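Local coordinates for protein lipase chaperone (Burkholderia glumae, PDB 2ES4) that acts as a membrane-anchored foldase, assisting the folding of the extracellular lipase during its passage through the periplasm, at residues L59-L63 / T94-E98; V85-D90 / V128-Y132; A248-R254 / A269-Q274; W279-Y283 / R323-D328. All blocks are in the same frame, centred on the assembly; numbering follows the deposited sequence.

Interaction 1: residues L59-L63 / T94-E98; sequences LPGAL and TAQGE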
# COMPACT_ATOMS: atom_id res chain seq x y z
N LEU B 59 17.08 12.68 12.86
CA LEU B 59 16.03 11.96 13.57
C LEU B 59 16.00 10.50 13.17
O LEU B 59 16.60 10.13 12.15
CB LEU B 59 14.67 12.61 13.26
CG LEU B 59 14.22 13.86 14.03
CD1 LEU B 59 14.02 13.54 15.50
CD2 LEU B 59 15.22 14.99 13.85
N PRO B 60 15.33 9.63 13.96
CA PRO B 60 15.30 8.22 13.56
C PRO B 60 14.61 8.12 12.19
O PRO B 60 13.80 9.00 11.85
CB PRO B 60 14.48 7.56 14.67
CG PRO B 60 13.63 8.67 15.20
CD PRO B 60 14.58 9.81 15.23
N GLY B 61 14.99 7.11 11.41
CA GLY B 61 14.44 6.93 10.08
C GLY B 61 12.94 7.11 9.92
O GLY B 61 12.50 7.75 8.97
N ALA B 62 12.17 6.61 10.89
CA ALA B 62 10.71 6.72 10.85
C ALA B 62 10.19 8.16 10.75
O ALA B 62 9.18 8.41 10.09
CB ALA B 62 10.10 6.04 12.05
N LEU B 63 10.92 9.09 11.36
CA LEU B 63 10.53 10.50 11.38
C LEU B 63 11.34 11.41 10.47
O LEU B 63 10.84 12.46 10.06
CB LEU B 63 10.58 11.04 12.81
CG LEU B 63 9.87 10.22 13.89
CD1 LEU B 63 10.17 10.79 15.25
CD2 LEU B 63 8.37 10.19 13.63
N THR B 94 5.63 6.46 15.92
CA THR B 94 5.99 5.60 14.79
C THR B 94 7.44 5.23 14.86
O THR B 94 7.90 4.32 14.18
CB THR B 94 5.69 6.28 13.44
OG1 THR B 94 6.49 7.46 13.32
CG2 THR B 94 4.23 6.63 13.29
N ALA B 95 8.16 5.93 15.74
CA ALA B 95 9.58 5.70 15.96
C ALA B 95 9.87 4.81 17.16
O ALA B 95 11.03 4.51 17.44
CB ALA B 95 10.29 7.03 16.12
N GLN B 96 8.81 4.35 17.83
CA GLN B 96 8.95 3.50 19.02
C GLN B 96 9.79 2.24 18.82
O GLN B 96 10.43 1.77 19.76
CB GLN B 96 7.58 3.12 19.58
CG GLN B 96 6.77 2.20 18.70
CD GLN B 96 5.42 1.85 19.28
OE1 GLN B 96 4.65 2.73 19.68
NE2 GLN B 96 5.12 0.56 19.34
N GLY B 97 9.81 1.72 17.60
CA GLY B 97 10.57 0.52 17.30
C GLY B 97 12.06 0.74 17.15
O GLY B 97 12.83 -0.22 17.12
N GLU B 98 12.48 2.00 17.06
CA GLU B 98 13.89 2.34 16.89
C GLU B 98 14.44 3.08 18.10
O GLU B 98 15.59 3.52 18.09
CB GLU B 98 14.09 3.22 15.66
CG GLU B 98 13.49 2.67 14.40
CD GLU B 98 13.66 3.58 13.20
OE1 GLU B 98 13.16 4.73 13.24
OE2 GLU B 98 14.26 3.13 12.21
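The backbone N-H of Ala62 points at Glu98 OE1 and makes the one hydrogen bond between segments 59-63 and 94-98, with N and OE1 3.2 Å apart and an N-H...O angle of 165°. The donor reaches OE1 on its syn side, 19° out of the carboxylate plane. Beyond CG the Glu98 chain is extended (chi2 178°), which carries the carboxylate across to the bend at Gly61 and Ala62. Its other oxygen, OE2, makes a weak hydrogen bond with a polar side chain of the partner protein, so one carboxylate faces both this loop and the neighbouring chain.

Two beta-turns meet here. Leu63 N closes the first on Pro60 O, and Glu98 N closes the second on Ala95 O. Thr94 and Ala95 end the sequence Arg-x-x-Phe-Asp-Tyr-Cys-Leu-Thr-Ala, which matches the signature motif of lipase chaperones.

The apolar contacts converge on the methyl of Ala95. Pro60 CG approaches Ala95 CB to 3.8 Å and Leu63 CD1 does so to 3.9 Å, while the methyl of Ala62 lies beside it. Ala62 CB also rests 3.5 Å from Thr94 O. The second Leu63 branch, CD2, comes within 3.3 Å of Thr94 OG1, a hydroxyl hydrogen-bonded to Tyr91 O, and Leu63 reaches on to Leu107 of helix 101-116.

Interaction 2: residues V85-D90 / V128-Y132; sequences VREFFD and VWRRY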
# COMPACT_ATOMS: atom_id res chain seq x y z
N VAL B 85 -4.86 15.84 18.48
CA VAL B 85 -3.99 15.66 19.65
C VAL B 85 -3.38 14.26 19.60
O VAL B 85 -2.18 14.10 19.82
CB VAL B 85 -4.76 15.84 20.97
CG1 VAL B 85 -3.85 15.55 22.17
CG2 VAL B 85 -5.29 17.24 21.08
N ARG B 86 -4.21 13.26 19.29
CA ARG B 86 -3.76 11.88 19.19
C ARG B 86 -2.81 11.66 18.02
O ARG B 86 -1.86 10.88 18.13
CB ARG B 86 -4.96 10.94 19.02
CG ARG B 86 -4.56 9.48 18.80
CD ARG B 86 -5.68 8.67 18.22
NE ARG B 86 -5.21 7.39 17.73
CZ ARG B 86 -5.96 6.51 17.07
NH1 ARG B 86 -7.24 6.76 16.81
NH2 ARG B 86 -5.42 5.37 16.65
N GLU B 87 -3.08 12.34 16.91
CA GLU B 87 -2.23 12.21 15.72
C GLU B 87 -0.82 12.69 16.00
O GLU B 87 0.14 12.11 15.48
CB GLU B 87 -2.83 12.98 14.55
CG GLU B 87 -4.19 12.48 14.12
CD GLU B 87 -4.67 13.12 12.84
OE1 GLU B 87 -4.77 14.36 12.79
OE2 GLU B 87 -4.95 12.37 11.89
N PHE B 88 -0.70 13.69 16.87
CA PHE B 88 0.60 14.21 17.27
C PHE B 88 1.43 13.11 17.94
O PHE B 88 2.59 12.90 17.59
CB PHE B 88 0.45 15.41 18.20
CG PHE B 88 1.73 15.83 18.86
CD1 PHE B 88 2.69 16.55 18.13
CD2 PHE B 88 2.01 15.47 20.19
CE1 PHE B 88 3.93 16.90 18.72
CE2 PHE B 88 3.23 15.80 20.79
CZ PHE B 88 4.19 16.52 20.05
N PHE B 89 0.82 12.45 18.91
CA PHE B 89 1.49 11.38 19.65
C PHE B 89 1.79 10.15 18.81
O PHE B 89 2.89 9.62 18.89
CB PHE B 89 0.67 10.98 20.86
CG PHE B 89 0.59 12.04 21.90
CD1 PHE B 89 1.74 12.45 22.59
CD2 PHE B 89 -0.64 12.66 22.19
CE1 PHE B 89 1.68 13.48 23.56
CE2 PHE B 89 -0.72 13.69 23.16
CZ PHE B 89 0.45 14.10 23.85
N ASP B 90 0.84 9.74 17.96
CA ASP B 90 1.05 8.58 17.09
C ASP B 90 2.19 8.83 16.12
O ASP B 90 2.90 7.90 15.73
CB ASP B 90 -0.22 8.21 16.33
CG ASP B 90 -1.29 7.63 17.22
OD1 ASP B 90 -0.94 7.00 18.25
OD2 ASP B 90 -2.48 7.80 16.90
N VAL B 128 -1.88 14.55 28.86
CA VAL B 128 -2.50 13.59 27.95
C VAL B 128 -1.50 12.49 27.64
O VAL B 128 -1.86 11.31 27.60
CB VAL B 128 -2.96 14.24 26.64
CG1 VAL B 128 -3.64 13.22 25.75
CG2 VAL B 128 -3.89 15.40 26.93
N TRP B 129 -0.23 12.88 27.49
CA TRP B 129 0.84 11.95 27.22
C TRP B 129 0.88 10.85 28.27
O TRP B 129 1.03 9.67 27.94
CB TRP B 129 2.20 12.66 27.15
CG TRP B 129 3.39 11.75 26.96
CD1 TRP B 129 4.58 11.81 27.63
CD2 TRP B 129 3.51 10.64 26.04
NE1 TRP B 129 5.42 10.82 27.20
CE2 TRP B 129 4.80 10.09 26.23
CE3 TRP B 129 2.64 10.06 25.09
CZ2 TRP B 129 5.25 8.98 25.48
CZ3 TRP B 129 3.09 8.96 24.35
CH2 TRP B 129 4.39 8.43 24.55
N ARG B 130 0.73 11.26 29.53
CA ARG B 130 0.72 10.34 30.66
C ARG B 130 -0.46 9.37 30.56
O ARG B 130 -0.29 8.15 30.66
CB ARG B 130 0.66 11.09 31.98
N ARG B 131 -1.64 9.92 30.29
CA ARG B 131 -2.85 9.11 30.15
C ARG B 131 -2.83 8.20 28.93
O ARG B 131 -3.36 7.09 28.98
CB ARG B 131 -4.08 10.00 30.14
CG ARG B 131 -4.52 10.40 31.54
CD ARG B 131 -5.77 11.27 31.52
NE ARG B 131 -5.48 12.66 31.19
CZ ARG B 131 -6.37 13.65 31.27
NH1 ARG B 131 -7.61 13.41 31.66
NH2 ARG B 131 -6.00 14.89 30.96
N TYR B 132 -2.18 8.65 27.85
CA TYR B 132 -2.08 7.86 26.64
C TYR B 132 -1.19 6.66 26.84
O TYR B 132 -1.55 5.55 26.50
CB TYR B 132 -1.57 8.70 25.46
CG TYR B 132 -1.84 8.10 24.10
CD1 TYR B 132 -1.18 8.60 22.96
CD2 TYR B 132 -2.77 7.05 23.91
CE1 TYR B 132 -1.44 8.08 21.67
CE2 TYR B 132 -3.05 6.52 22.64
CZ TYR B 132 -2.37 7.04 21.53
OH TYR B 132 -2.63 6.52 20.29
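The phenol of Tyr132 donates to Asp90 OD1 over 2.7 Å between OH and OD1, meeting that oxygen on its syn side, 15° out of the carboxylate plane. The contact belongs to the N-terminal mini-domain of the lipase chaperone, where helix 84-90 carries the opening Arg-x-x-Phe-Asp of the family signature and packs on helix 120-137; segments 85-90 and 128-132 cross at -69°. One turn earlier on the same helix, Arg86 forms a salt bridge with the other oxygen of Asp90, NE to OD2 2.9 Å, although its hydrogen bond is bent and weak. Both carboxylate oxygens therefore have partners, and the group's rotation should be restricted. Arg86 NH1 continues to Phe180 O and Glu184 OE1, tying the pair to helix 177-198.

Next to this polar cluster Phe89 fills the space between the helices. With CG anti to the carbonyl carbon (chi1 -67°), its ring is sent toward helix 120-137. Its CB lies at the edge of the Tyr132 ring, near the ring plane and 3.7 Å from CD1, and the two side chains run past one another, pointing opposite ways. The Phe89 ring is nearly parallel to the six-membered ring of Trp129, but offset so far, with centroids 5.5 Å from each other, that they hardly overlap. Trp129 NE1 is hydrogen-bonded to Asp105 OD1. At the far rim of the Phe89 ring, CE2 meets the CG1 methyl of Val128 at 3.9 Å.

Interaction 3: residues A248-R254 / A269-Q274; sequences ATPDQMR and AAQMQQ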
# COMPACT_ATOMS: atom_id res chain seq x y z
N ALA B 248 -13.82 4.98 -27.85
CA ALA B 248 -14.08 6.34 -28.30
C ALA B 248 -12.89 6.94 -29.03
O ALA B 248 -11.74 6.81 -28.60
CB ALA B 248 -14.46 7.23 -27.12
N THR B 249 -13.17 7.57 -30.16
CA THR B 249 -12.14 8.24 -30.95
C THR B 249 -11.76 9.50 -30.15
O THR B 249 -12.46 9.84 -29.19
CB THR B 249 -12.69 8.68 -32.33
OG1 THR B 249 -13.71 9.67 -32.14
CG2 THR B 249 -13.22 7.51 -33.11
N PRO B 250 -10.65 10.17 -30.50
CA PRO B 250 -10.27 11.38 -29.76
C PRO B 250 -11.35 12.47 -29.78
O PRO B 250 -11.57 13.14 -28.77
CB PRO B 250 -9.03 11.83 -30.50
CG PRO B 250 -8.41 10.52 -30.88
CD PRO B 250 -9.55 9.77 -31.41
N ASP B 251 -12.06 12.60 -30.91
CA ASP B 251 -13.14 13.58 -31.04
C ASP B 251 -14.33 13.24 -30.16
O ASP B 251 -14.91 14.13 -29.53
CB ASP B 251 -13.61 13.72 -32.50
CG ASP B 251 -12.61 14.45 -33.38
OD1 ASP B 251 -11.92 15.37 -32.89
OD2 ASP B 251 -12.53 14.11 -34.58
N GLN B 252 -14.68 11.96 -30.09
CA GLN B 252 -15.79 11.51 -29.26
C GLN B 252 -15.46 11.67 -27.79
O GLN B 252 -16.31 12.08 -26.99
CB GLN B 252 -16.13 10.05 -29.54
CG GLN B 252 -16.63 9.78 -30.94
CD GLN B 252 -16.89 8.31 -31.18
OE1 GLN B 252 -16.05 7.46 -30.86
NE2 GLN B 252 -18.05 8.00 -31.73
N MET B 253 -14.21 11.37 -27.44
CA MET B 253 -13.72 11.50 -26.07
C MET B 253 -13.82 12.97 -25.66
O MET B 253 -14.38 13.27 -24.61
CB MET B 253 -12.26 11.04 -25.98
CG MET B 253 -11.62 11.23 -24.61
SD MET B 253 -12.29 10.21 -23.29
CE MET B 253 -11.36 8.72 -23.54
N ARG B 254 -13.35 13.86 -26.52
CA ARG B 254 -13.39 15.29 -26.25
C ARG B 254 -14.83 15.78 -26.08
O ARG B 254 -15.12 16.46 -25.10
CB ARG B 254 -12.74 16.08 -27.38
CG ARG B 254 -12.62 17.59 -27.10
CD ARG B 254 -12.13 18.38 -28.30
NE ARG B 254 -10.84 17.91 -28.80
CZ ARG B 254 -10.68 17.22 -29.93
NH1 ARG B 254 -11.73 16.92 -30.69
NH2 ARG B 254 -9.47 16.81 -30.30
N ALA B 269 -7.99 14.55 -22.12
CA ALA B 269 -8.47 13.19 -22.39
C ALA B 269 -8.37 12.84 -23.87
O ALA B 269 -8.02 11.71 -24.22
CB ALA B 269 -9.89 13.02 -21.91
N ALA B 270 -8.65 13.82 -24.73
CA ALA B 270 -8.57 13.63 -26.18
C ALA B 270 -7.12 13.41 -26.60
O ALA B 270 -6.84 12.53 -27.41
CB ALA B 270 -9.14 14.83 -26.91
N GLN B 271 -6.21 14.18 -26.00
CA GLN B 271 -4.78 14.04 -26.29
C GLN B 271 -4.30 12.67 -25.81
O GLN B 271 -3.48 12.04 -26.48
CB GLN B 271 -3.96 15.14 -25.61
CG GLN B 271 -2.48 15.15 -26.02
CD GLN B 271 -2.28 15.35 -27.51
OE1 GLN B 271 -2.61 16.41 -28.05
NE2 GLN B 271 -1.77 14.33 -28.19
N MET B 272 -4.83 12.23 -24.67
CA MET B 272 -4.48 10.92 -24.11
C MET B 272 -4.85 9.83 -25.11
O MET B 272 -4.06 8.92 -25.37
CB MET B 272 -5.20 10.69 -22.79
CG MET B 272 -4.99 9.30 -22.19
SD MET B 272 -6.17 8.94 -20.88
CE MET B 272 -7.60 8.58 -21.86
N GLN B 273 -6.05 9.94 -25.70
CA GLN B 273 -6.51 8.98 -26.69
C GLN B 273 -5.63 8.99 -27.92
O GLN B 273 -5.26 7.93 -28.44
CB GLN B 273 -7.95 9.25 -27.13
CG GLN B 273 -9.01 8.77 -26.18
CD GLN B 273 -8.93 7.29 -25.86
OE1 GLN B 273 -8.13 6.87 -25.03
NE2 GLN B 273 -9.77 6.49 -26.50
N GLN B 274 -5.26 10.20 -28.35
CA GLN B 274 -4.39 10.38 -29.51
C GLN B 274 -3.00 9.79 -29.28
O GLN B 274 -2.43 9.17 -30.18
CB GLN B 274 -4.27 11.86 -29.88
CG GLN B 274 -5.56 12.44 -30.39
CD GLN B 274 -5.46 13.87 -30.85
OE1 GLN B 274 -5.12 14.76 -30.07
NE2 GLN B 274 -5.79 14.11 -32.11
O HOH W 1 -6.73 16.94 -29.31
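The guanidinium of Arg254, lying obliquely against the methyl of Ala270, has Pro250 O over one face, displaced toward the rim, and two partners at its edge. There NH1 forms a salt bridge with Asp251 OD1 at 2.7 Å, in the guanidinium plane and on the anti lone pair of that oxygen. NH2 donates to a water that in turn donates to Gln274 OE1, so the edge is bridged to the opposite helix as well. The bend at chi3 (-57°) folds the group back toward Asp251.

A second flat group, the amide of Gln273, uses its edge: NE2 donates to Ala248 O over 2.9 Å. The acceptor lies in the amide plane, and the donor in the carbonyl plane. This bond holds Ala248, the residue before the N-cap Thr249 of helix 250-258, whose first turn is closed by the capping box of Thr249 and Gln252, with Gln252 N bonded to Thr249 OG1 and Thr249 N to Gln252 OE1.

Between these polar ends the packing is largely apolar. Pro250 CG packs 3.5 Å from Gln274 CG, and Arg254 CB touches Ala270 CB. Met253, bent at chi2 and chi3, places CG 3.7 Å from Ala269 CB and its terminal methyl CE 3.5 Å from Gln273 CG. Leu243 of helix 221-245 also packs on Met253. Sitting among Ala269, Ala270, Met272 and Gln273, Met253 is a knob in a hole; the axes of 250-254 and 269-274 pass 8.1 Å apart, antiparallel, as the arms of a helical hairpin.

Interaction 4: residues W279-Y283 / R323-D328; sequences WQTRY and RAASLD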
# COMPACT_ATOMS: atom_id res chain seq x y z
N TRP B 279 0.78 5.43 -30.25
CA TRP B 279 1.62 4.39 -29.66
C TRP B 279 1.28 3.04 -30.30
O TRP B 279 2.18 2.29 -30.69
CB TRP B 279 1.44 4.32 -28.14
CG TRP B 279 1.94 3.03 -27.51
CD1 TRP B 279 1.17 1.98 -27.07
CD2 TRP B 279 3.30 2.63 -27.33
NE1 TRP B 279 1.97 0.96 -26.63
CE2 TRP B 279 3.28 1.32 -26.77
CE3 TRP B 279 4.55 3.24 -27.58
CZ2 TRP B 279 4.46 0.61 -26.46
CZ3 TRP B 279 5.73 2.54 -27.26
CH2 TRP B 279 5.67 1.23 -26.71
N GLN B 280 -0.02 2.72 -30.36
CA GLN B 280 -0.46 1.46 -30.95
C GLN B 280 0.01 1.32 -32.39
O GLN B 280 0.50 0.26 -32.77
CB GLN B 280 -1.98 1.33 -30.88
CG GLN B 280 -2.52 1.13 -29.47
CD GLN B 280 -4.03 1.22 -29.40
OE1 GLN B 280 -4.74 0.49 -30.10
NE2 GLN B 280 -4.54 2.10 -28.54
N THR B 281 -0.06 2.41 -33.15
CA THR B 281 0.37 2.40 -34.54
C THR B 281 1.88 2.16 -34.65
O THR B 281 2.33 1.36 -35.47
CB THR B 281 -0.00 3.71 -35.25
OG1 THR B 281 -1.43 3.83 -35.30
CG2 THR B 281 0.55 3.76 -36.68
N ARG B 282 2.65 2.86 -33.82
CA ARG B 282 4.10 2.72 -33.82
C ARG B 282 4.54 1.34 -33.35
O ARG B 282 5.46 0.76 -33.92
CB ARG B 282 4.76 3.81 -32.97
CG ARG B 282 4.61 5.21 -33.55
CD ARG B 282 5.34 6.27 -32.73
NE ARG B 282 4.71 6.54 -31.43
CZ ARG B 282 5.21 6.15 -30.25
NH1 ARG B 282 6.35 5.47 -30.19
NH2 ARG B 282 4.57 6.47 -29.13
N TYR B 283 3.85 0.80 -32.34
CA TYR B 283 4.18 -0.52 -31.83
C TYR B 283 3.87 -1.59 -32.89
O TYR B 283 4.65 -2.53 -33.06
CB TYR B 283 3.44 -0.83 -30.53
CG TYR B 283 3.76 -2.21 -30.01
CD1 TYR B 283 5.03 -2.50 -29.46
CD2 TYR B 283 2.85 -3.28 -30.16
CE1 TYR B 283 5.38 -3.81 -29.08
CE2 TYR B 283 3.19 -4.58 -29.78
CZ TYR B 283 4.45 -4.84 -29.25
OH TYR B 283 4.78 -6.12 -28.89
N ARG B 323 8.89 -0.45 -22.54
CA ARG B 323 7.48 -0.76 -22.70
C ARG B 323 7.23 -1.71 -23.86
O ARG B 323 6.42 -2.62 -23.74
CB ARG B 323 6.65 0.51 -22.91
CG ARG B 323 5.17 0.27 -22.67
CD ARG B 323 4.33 1.50 -22.95
NE ARG B 323 2.91 1.19 -22.83
CZ ARG B 323 1.92 1.96 -23.29
NH1 ARG B 323 2.20 3.10 -23.91
NH2 ARG B 323 0.66 1.59 -23.13
N ALA B 324 7.95 -1.50 -24.96
CA ALA B 324 7.80 -2.37 -26.12
C ALA B 324 8.25 -3.79 -25.77
O ALA B 324 7.64 -4.76 -26.20
CB ALA B 324 8.58 -1.84 -27.28
N ALA B 325 9.28 -3.89 -24.92
CA ALA B 325 9.81 -5.19 -24.47
C ALA B 325 8.73 -5.92 -23.68
O ALA B 325 8.54 -7.13 -23.85
CB ALA B 325 11.06 -5.01 -23.64
N SER B 326 8.00 -5.16 -22.87
CA SER B 326 6.90 -5.69 -22.07
C SER B 326 5.79 -6.22 -22.97
O SER B 326 5.33 -7.34 -22.79
CB SER B 326 6.33 -4.62 -21.14
OG SER B 326 5.10 -5.03 -20.57
N LEU B 327 5.39 -5.42 -23.95
CA LEU B 327 4.35 -5.84 -24.88
C LEU B 327 4.75 -7.05 -25.71
O LEU B 327 3.90 -7.89 -26.03
CB LEU B 327 3.90 -4.69 -25.78
CG LEU B 327 2.74 -3.82 -25.28
CD1 LEU B 327 2.98 -3.36 -23.86
CD2 LEU B 327 2.54 -2.63 -26.21
N ASP B 328 6.04 -7.17 -25.99
CA ASP B 328 6.56 -8.31 -26.75
C ASP B 328 6.46 -9.63 -25.98
O ASP B 328 6.44 -10.71 -26.58
CB ASP B 328 8.03 -8.10 -27.12
CG ASP B 328 8.23 -7.11 -28.24
OD1 ASP B 328 7.26 -6.68 -28.89
OD2 ASP B 328 9.40 -6.77 -28.50
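Leu327 is the bump that fits between the two aromatic side chains of segment 279-283. Its CD2 methyl sits over the centre of the Tyr283 ring, 3.9 Å from the centroid and nearly on the ring normal, while the same methyl meets the edge of Trp279, 3.8 Å from CZ2. Leu327 CB presses on Tyr283 CZ at 3.5 Å.

Trp279 offers one face to Arg323. The arginine chain runs extended from CG to NE, laying CD over the six-membered ring and the guanidinium flat on the indole, with planes 6° apart. CZ stands 3.8 Å from the centroid of the five-membered ring, a cation-pi contact. Outside the two segments, Arg323 NH2 pairs with an acidic side chain of the partner protein.

At its far end Tyr283 donates from OH to the anti lone pair of Asp328 OD1, a short bond of 2.5 Å between OH and OD1. Arg290 forms a salt bridge with the same oxygen, and Tyr286 bonds to OD2.

Segment 323-328, on helix 320-328, thus crosses segment 279-283 of helix 263-294 at -70° through these side chains, with Ala324 against Phe315 in the preceding loop and against Arg311 of helix 300-314.

The four contacts mark the two ends of an elongated, all-helical chain. Interactions 1 and 2 lie about 16 Å apart between centres, with alternating segments that adjoin in sequence, around helix 84-90 and the loops beside it. Interactions 3 and 4 follow in series, about 20 Å apart between centres, and both use helix 263-294, packing helix 250-258 and helix 320-328 against different parts of it. Interactions 2 and 4 have centres about 53 Å apart and nearest atoms about 37 Å apart. Long helices span the gap, as in the family's two mini-domains joined by an extended helical domain, and residues of all four contacts lie near the partner protein, consistent with its being held from separate positions.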